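Glycerate 2-kinase (Pyrococcus horikoshii, PDB 1X3L) catalyses the ATP-dependent phosphorylation of D-glycerate to 2-phosphoglycerate, and also accepts other nucleotides or pyrophosphate as phosphate donor. Local coordinates at residues A[9-23]-A[418-432]. Sequence-based numbering, arbitrary orientation.
Sequences IGLRLVGEAIKAADP and TGPTGTNVNSIVIAI. With EDO (1,2-ethanediol), chain C.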
loop_
_atom_site.group_PDB
_atom_site.type_symbol
_atom_site.label_atom_id
_atom_site.label_comp_id
_atom_site.label_asym_id
_atom_site.label_seq_id
_atom_site.Cartn_x
_atom_site.Cartn_y
_atom_site.Cartn_z
ATOM N N ILE A 9 -1.817 15.443 -20.943
ATOM C CA ILE A 9 -0.803 15.606 -19.907
ATOM C C ILE A 9 -1.264 14.913 -18.630
ATOM O O ILE A 9 -0.526 14.118 -18.038
ATOM C CB ILE A 9 -0.532 17.091 -19.612
ATOM C CG1 ILE A 9 0.143 17.739 -20.823
ATOM C CG2 ILE A 9 0.353 17.225 -18.370
ATOM C CD1 ILE A 9 0.285 19.254 -20.728
ATOM N N GLY A 10 -2.493 15.205 -18.218
ATOM C CA GLY A 10 -3.026 14.593 -17.014
ATOM C C GLY A 10 -3.005 13.072 -17.069
ATOM O O GLY A 10 -2.559 12.418 -16.126
ATOM N N LEU A 11 -3.489 12.502 -18.169
ATOM C CA LEU A 11 -3.515 11.046 -18.304
ATOM C C LEU A 11 -2.104 10.460 -18.363
ATOM O O LEU A 11 -1.860 9.343 -17.896
ATOM C CB LEU A 11 -4.332 10.649 -19.536
ATOM C CG LEU A 11 -5.827 10.979 -19.401
ATOM C CD1 LEU A 11 -6.568 10.665 -20.708
ATOM C CD2 LEU A 11 -6.416 10.177 -18.259
ATOM N N ARG A 12 -1.172 11.223 -18.926
ATOM C CA ARG A 12 0.220 10.791 -19.010
ATOM C C ARG A 12 0.810 10.681 -17.596
ATOM O O ARG A 12 1.541 9.743 -17.284
ATOM C CB ARG A 12 1.028 11.796 -19.838
ATOM C CG ARG A 12 2.483 11.420 -20.034
ATOM C CD ARG A 12 3.210 12.409 -20.950
ATOM N NE ARG A 12 4.646 12.140 -20.995
ATOM C CZ ARG A 12 5.227 11.291 -21.838
ATOM N NH1 ARG A 12 4.495 10.624 -22.721
ATOM N NH2 ARG A 12 6.542 11.104 -21.797
ATOM N N LEU A 13 0.481 11.643 -16.745
ATOM C CA LEU A 13 0.972 11.665 -15.371
ATOM C C LEU A 13 0.314 10.563 -14.534
ATOM O O LEU A 13 0.931 10.022 -13.619
ATOM C CB LEU A 13 0.717 13.044 -14.751
ATOM C CG LEU A 13 1.452 14.197 -15.450
ATOM C CD1 LEU A 13 1.075 15.529 -14.817
ATOM C CD2 LEU A 13 2.961 13.977 -15.361
ATOM N N VAL A 14 -0.939 10.235 -14.843
ATOM C CA VAL A 14 -1.621 9.164 -14.126
ATOM C C VAL A 14 -0.889 7.854 -14.447
ATOM O O VAL A 14 -0.633 7.036 -13.561
ATOM C CB VAL A 14 -3.097 9.019 -14.570
ATOM C CG1 VAL A 14 -3.653 7.685 -14.062
ATOM C CG2 VAL A 14 -3.931 10.192 -14.023
ATOM N N GLY A 15 -0.559 7.666 -15.721
ATOM C CA GLY A 15 0.148 6.467 -16.139
ATOM C C GLY A 15 1.480 6.307 -15.421
ATOM O O GLY A 15 1.868 5.192 -15.058
ATOM N N GLU A 16 2.184 7.417 -15.210
ATOM C CA GLU A 16 3.474 7.384 -14.522
ATOM C C GLU A 16 3.331 6.923 -13.073
ATOM O O GLU A 16 4.145 6.148 -12.577
ATOM C CB GLU A 16 4.136 8.765 -14.546
ATOM C CG GLU A 16 4.758 9.133 -15.877
ATOM C CD GLU A 16 5.900 8.203 -16.258
ATOM O OE1 GLU A 16 6.872 8.098 -15.478
ATOM O OE2 GLU A 16 5.825 7.579 -17.334
ATOM N N ALA A 17 2.294 7.406 -12.399
ATOM C CA ALA A 17 2.062 7.039 -11.006
ATOM C C ALA A 17 1.788 5.546 -10.900
ATOM O O ALA A 17 2.298 4.875 -10.009
ATOM C CB ALA A 17 0.880 7.830 -10.439
ATOM N N ILE A 18 0.975 5.029 -11.816
ATOM C CA ILE A 18 0.636 3.618 -11.798
ATOM C C ILE A 18 1.854 2.744 -12.092
ATOM O O ILE A 18 2.059 1.732 -11.433
ATOM C CB ILE A 18 -0.491 3.312 -12.803
ATOM C CG1 ILE A 18 -1.755 4.067 -12.391
ATOM C CG2 ILE A 18 -0.762 1.812 -12.844
ATOM C CD1 ILE A 18 -2.889 3.959 -13.395
ATOM N N LYS A 19 2.668 3.145 -13.066
ATOM C CA LYS A 19 3.869 2.384 -13.418
ATOM C C LYS A 19 4.864 2.342 -12.257
ATOM O O LYS A 19 5.479 1.311 -11.996
ATOM C CB LYS A 19 4.557 2.991 -14.644
ATOM C CG LYS A 19 3.750 2.915 -15.932
ATOM C CD LYS A 19 4.480 3.622 -17.069
ATOM C CE LYS A 19 3.615 3.713 -18.314
ATOM N NZ LYS A 19 4.289 4.489 -19.406
ATOM N N ALA A 20 5.018 3.463 -11.565
ATOM C CA ALA A 20 5.946 3.536 -10.437
ATOM C C ALA A 20 5.471 2.666 -9.271
ATOM O O ALA A 20 6.242 2.365 -8.357
ATOM C CB ALA A 20 6.099 4.984 -9.981
ATOM N N ALA A 21 4.198 2.272 -9.303
ATOM C CA ALA A 21 3.633 1.437 -8.247
ATOM C C ALA A 21 3.499 -0.024 -8.672
ATOM O O ALA A 21 3.098 -0.870 -7.873
ATOM C CB ALA A 21 2.275 1.981 -7.813
ATOM N N ASP A 22 3.829 -0.323 -9.925
ATOM C CA ASP A 22 3.754 -1.695 -10.416
ATOM C C ASP A 22 4.775 -2.536 -9.657
ATOM O O ASP A 22 5.967 -2.216 -9.652
ATOM C CB ASP A 22 4.060 -1.751 -11.914
ATOM C CG ASP A 22 4.032 -3.165 -12.455
ATOM O OD1 ASP A 22 2.959 -3.793 -12.397
ATOM O OD2 ASP A 22 5.081 -3.657 -12.925
ATOM N N PRO A 23 4.327 -3.627 -9.010
ATOM C CA PRO A 23 5.243 -4.482 -8.247
ATOM C C PRO A 23 6.477 -4.926 -9.031
ATOM O O PRO A 23 7.601 -4.798 -8.549
ATOM C CB PRO A 23 4.357 -5.649 -7.826
ATOM C CG PRO A 23 3.006 -4.999 -7.681
ATOM C CD PRO A 23 2.945 -4.132 -8.921
ATOM N N THR A 418 -9.266 2.683 -15.306
ATOM C CA THR A 418 -7.925 2.153 -15.522
ATOM C C THR A 418 -8.001 0.646 -15.757
ATOM O O THR A 418 -7.125 0.054 -16.393
ATOM C CB THR A 418 -7.039 2.368 -14.287
ATOM O OG1 THR A 418 -7.650 1.727 -13.159
ATOM C CG2 THR A 418 -6.870 3.860 -13.987
ATOM N N GLY A 419 -9.062 0.029 -15.245
ATOM C CA GLY A 419 -9.179 -1.410 -15.359
ATOM C C GLY A 419 -8.214 -1.936 -14.312
ATOM O O GLY A 419 -7.696 -1.141 -13.517
ATOM N N PRO A 420 -7.939 -3.247 -14.270
ATOM C CA PRO A 420 -7.003 -3.760 -13.261
ATOM C C PRO A 420 -5.630 -3.087 -13.352
ATOM O O PRO A 420 -5.086 -2.900 -14.444
ATOM C CB PRO A 420 -6.948 -5.255 -13.562
ATOM C CG PRO A 420 -7.234 -5.315 -15.047
ATOM C CD PRO A 420 -8.366 -4.318 -15.187
ATOM N N THR A 421 -5.081 -2.727 -12.197
ATOM C CA THR A 421 -3.789 -2.059 -12.131
ATOM C C THR A 421 -2.684 -2.954 -11.582
ATOM O O THR A 421 -1.499 -2.685 -11.783
ATOM C CB THR A 421 -3.870 -0.815 -11.244
ATOM O OG1 THR A 421 -4.094 -1.216 -9.885
ATOM C CG2 THR A 421 -5.008 0.080 -11.704
ATOM N N GLY A 422 -3.070 -4.009 -10.874
ATOM C CA GLY A 422 -2.081 -4.914 -10.317
ATOM C C GLY A 422 -1.313 -4.361 -9.127
ATOM O O GLY A 422 -0.257 -4.883 -8.770
ATOM N N THR A 423 -1.827 -3.304 -8.504
ATOM C CA THR A 423 -1.149 -2.731 -7.345
ATOM C C THR A 423 -2.079 -1.891 -6.475
ATOM O O THR A 423 -3.283 -1.805 -6.735
ATOM C CB THR A 423 0.052 -1.864 -7.778
ATOM O OG1 THR A 423 0.753 -1.409 -6.612
ATOM C CG2 THR A 423 -0.417 -0.668 -8.605
ATOM N N ASN A 424 -1.516 -1.282 -5.436
ATOM C CA ASN A 424 -2.292 -0.443 -4.536
ATOM C C ASN A 424 -1.433 0.386 -3.593
ATOM O O ASN A 424 -0.860 -0.132 -2.632
ATOM C CB ASN A 424 -3.270 -1.297 -3.715
ATOM C CG ASN A 424 -4.054 -0.479 -2.698
ATOM O OD1 ASN A 424 -4.229 0.729 -2.853
ATOM N ND2 ASN A 424 -4.543 -1.142 -1.656
ATOM N N VAL A 425 -1.333 1.678 -3.888
ATOM C CA VAL A 425 -0.585 2.594 -3.040
ATOM C C VAL A 425 -1.511 3.761 -2.723
ATOM O O VAL A 425 -1.074 4.894 -2.537
ATOM C CB VAL A 425 0.714 3.097 -3.718
ATOM C CG1 VAL A 425 1.674 1.922 -3.906
ATOM C CG2 VAL A 425 0.403 3.752 -5.047
ATOM N N ASN A 426 -2.802 3.449 -2.672
ATOM C CA ASN A 426 -3.899 4.372 -2.359
ATOM C C ASN A 426 -4.130 5.429 -3.456
ATOM O O ASN A 426 -3.867 5.210 -4.632
ATOM C CB ASN A 426 -3.579 5.061 -1.032
ATOM C CG ASN A 426 -3.728 4.072 0.095
ATOM O OD1 ASN A 426 -4.676 3.294 0.154
ATOM N ND2 ASN A 426 -2.751 4.109 1.016
ATOM N N SER A 427 -4.661 6.589 -3.081
ATOM C CA SER A 427 -5.048 7.583 -4.078
ATOM C C SER A 427 -4.189 8.818 -4.265
ATOM O O SER A 427 -3.457 9.236 -3.367
ATOM C CB SER A 427 -6.485 8.031 -3.808
ATOM O OG SER A 427 -7.371 6.927 -3.850
ATOM N N ILE A 428 -4.319 9.413 -5.449
ATOM C CA ILE A 428 -3.584 10.616 -5.796
ATOM C C ILE A 428 -4.463 11.587 -6.565
ATOM O O ILE A 428 -5.270 11.178 -7.411
ATOM C CB ILE A 428 -2.365 10.305 -6.682
ATOM C CG1 ILE A 428 -1.431 9.332 -5.966
ATOM C CG2 ILE A 428 -1.643 11.605 -7.045
ATOM C CD1 ILE A 428 -0.293 8.810 -6.838
ATOM N N VAL A 429 -4.309 12.869 -6.254
ATOM C CA VAL A 429 -5.039 13.916 -6.938
ATOM C C VAL A 429 -3.994 14.760 -7.650
ATOM O O VAL A 429 -3.041 15.230 -7.030
ATOM C CB VAL A 429 -5.799 14.846 -5.968
ATOM C CG1 VAL A 429 -6.568 15.885 -6.769
ATOM C CG2 VAL A 429 -6.760 14.039 -5.089
ATOM N N ILE A 430 -4.155 14.938 -8.951
ATOM C CA ILE A 430 -3.212 15.756 -9.693
ATOM C C ILE A 430 -3.953 17.002 -10.160
ATOM O O ILE A 430 -4.991 16.895 -10.813
ATOM C CB ILE A 430 -2.666 15.012 -10.926
ATOM C CG1 ILE A 430 -1.991 13.704 -10.500
ATOM C CG2 ILE A 430 -1.670 15.900 -11.665
ATOM C CD1 ILE A 430 -1.468 12.864 -11.686
ATOM N N ALA A 431 -3.442 18.179 -9.804
ATOM C CA ALA A 431 -4.068 19.429 -10.226
ATOM C C ALA A 431 -3.121 20.153 -11.178
ATOM O O ALA A 431 -1.966 20.424 -10.843
ATOM C CB ALA A 431 -4.381 20.309 -9.011
ATOM N N ILE A 432 -3.607 20.465 -12.373
ATOM C CA ILE A 432 -2.776 21.134 -13.360
ATOM C C ILE A 432 -3.325 22.501 -13.732
ATOM O O ILE A 432 -4.513 22.645 -14.006
ATOM C CB ILE A 432 -2.675 20.299 -14.660
ATOM C CG1 ILE A 432 -2.177 18.888 -14.341
ATOM C CG2 ILE A 432 -1.749 20.994 -15.652
ATOM C CD1 ILE A 432 -2.278 17.928 -15.512
HETATM C C1 EDO C . -3.890 7.447 -20.955
HETATM O O1 EDO C . -2.550 7.884 -21.259
HETATM C C2 EDO C . -3.900 6.447 -19.785
HETATM O O2 EDO C . -3.358 7.035 -18.586
#
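I430, the residue with most surface buried here, pushes CD1 against L13, a worked example of helix-on-sheet packing in an α/β fold, where every second residue of a strand faces the helix. The N-terminal helix 6-20 packs on strand 427-435, an inner strand of the mixed six-stranded sheet, so the two ends of the chain meet in one layered domain. The segment axes come within 9.7 Å and run roughly antiparallel, at 149°. I428, I430 and I432 all keep CG1 anti to the carbonyl carbon, which sends their CD1 methyls out in a row along the helix. I430 CD1 lies 3.8 Å from L13 CB, I428 CD1 meets the CB of A17, and I432 CD1 fits against bare backbone, 3.7 Å from G10 CA. Strand 359-366 joins in through V363, which touches both V14 and I430.

A21 makes both an apolar and a polar contact. Its CB rests on V425 CG2 at 3.8 Å and on T423 CG2 at 3.9 Å. With OG1 anti to the backbone N (chi1 -175°), T423 OG1 donates to A21 O at 2.7 Å, approaching from above the carbonyl plane, 40° out of it. Replacing T423 by alanine removes both OG1 and CG2, and is likely to leave the A21 carbonyl without this donor and its CB without one of its methyl neighbours. Alongside, P23 CD lies 3.3 Å from G422 O.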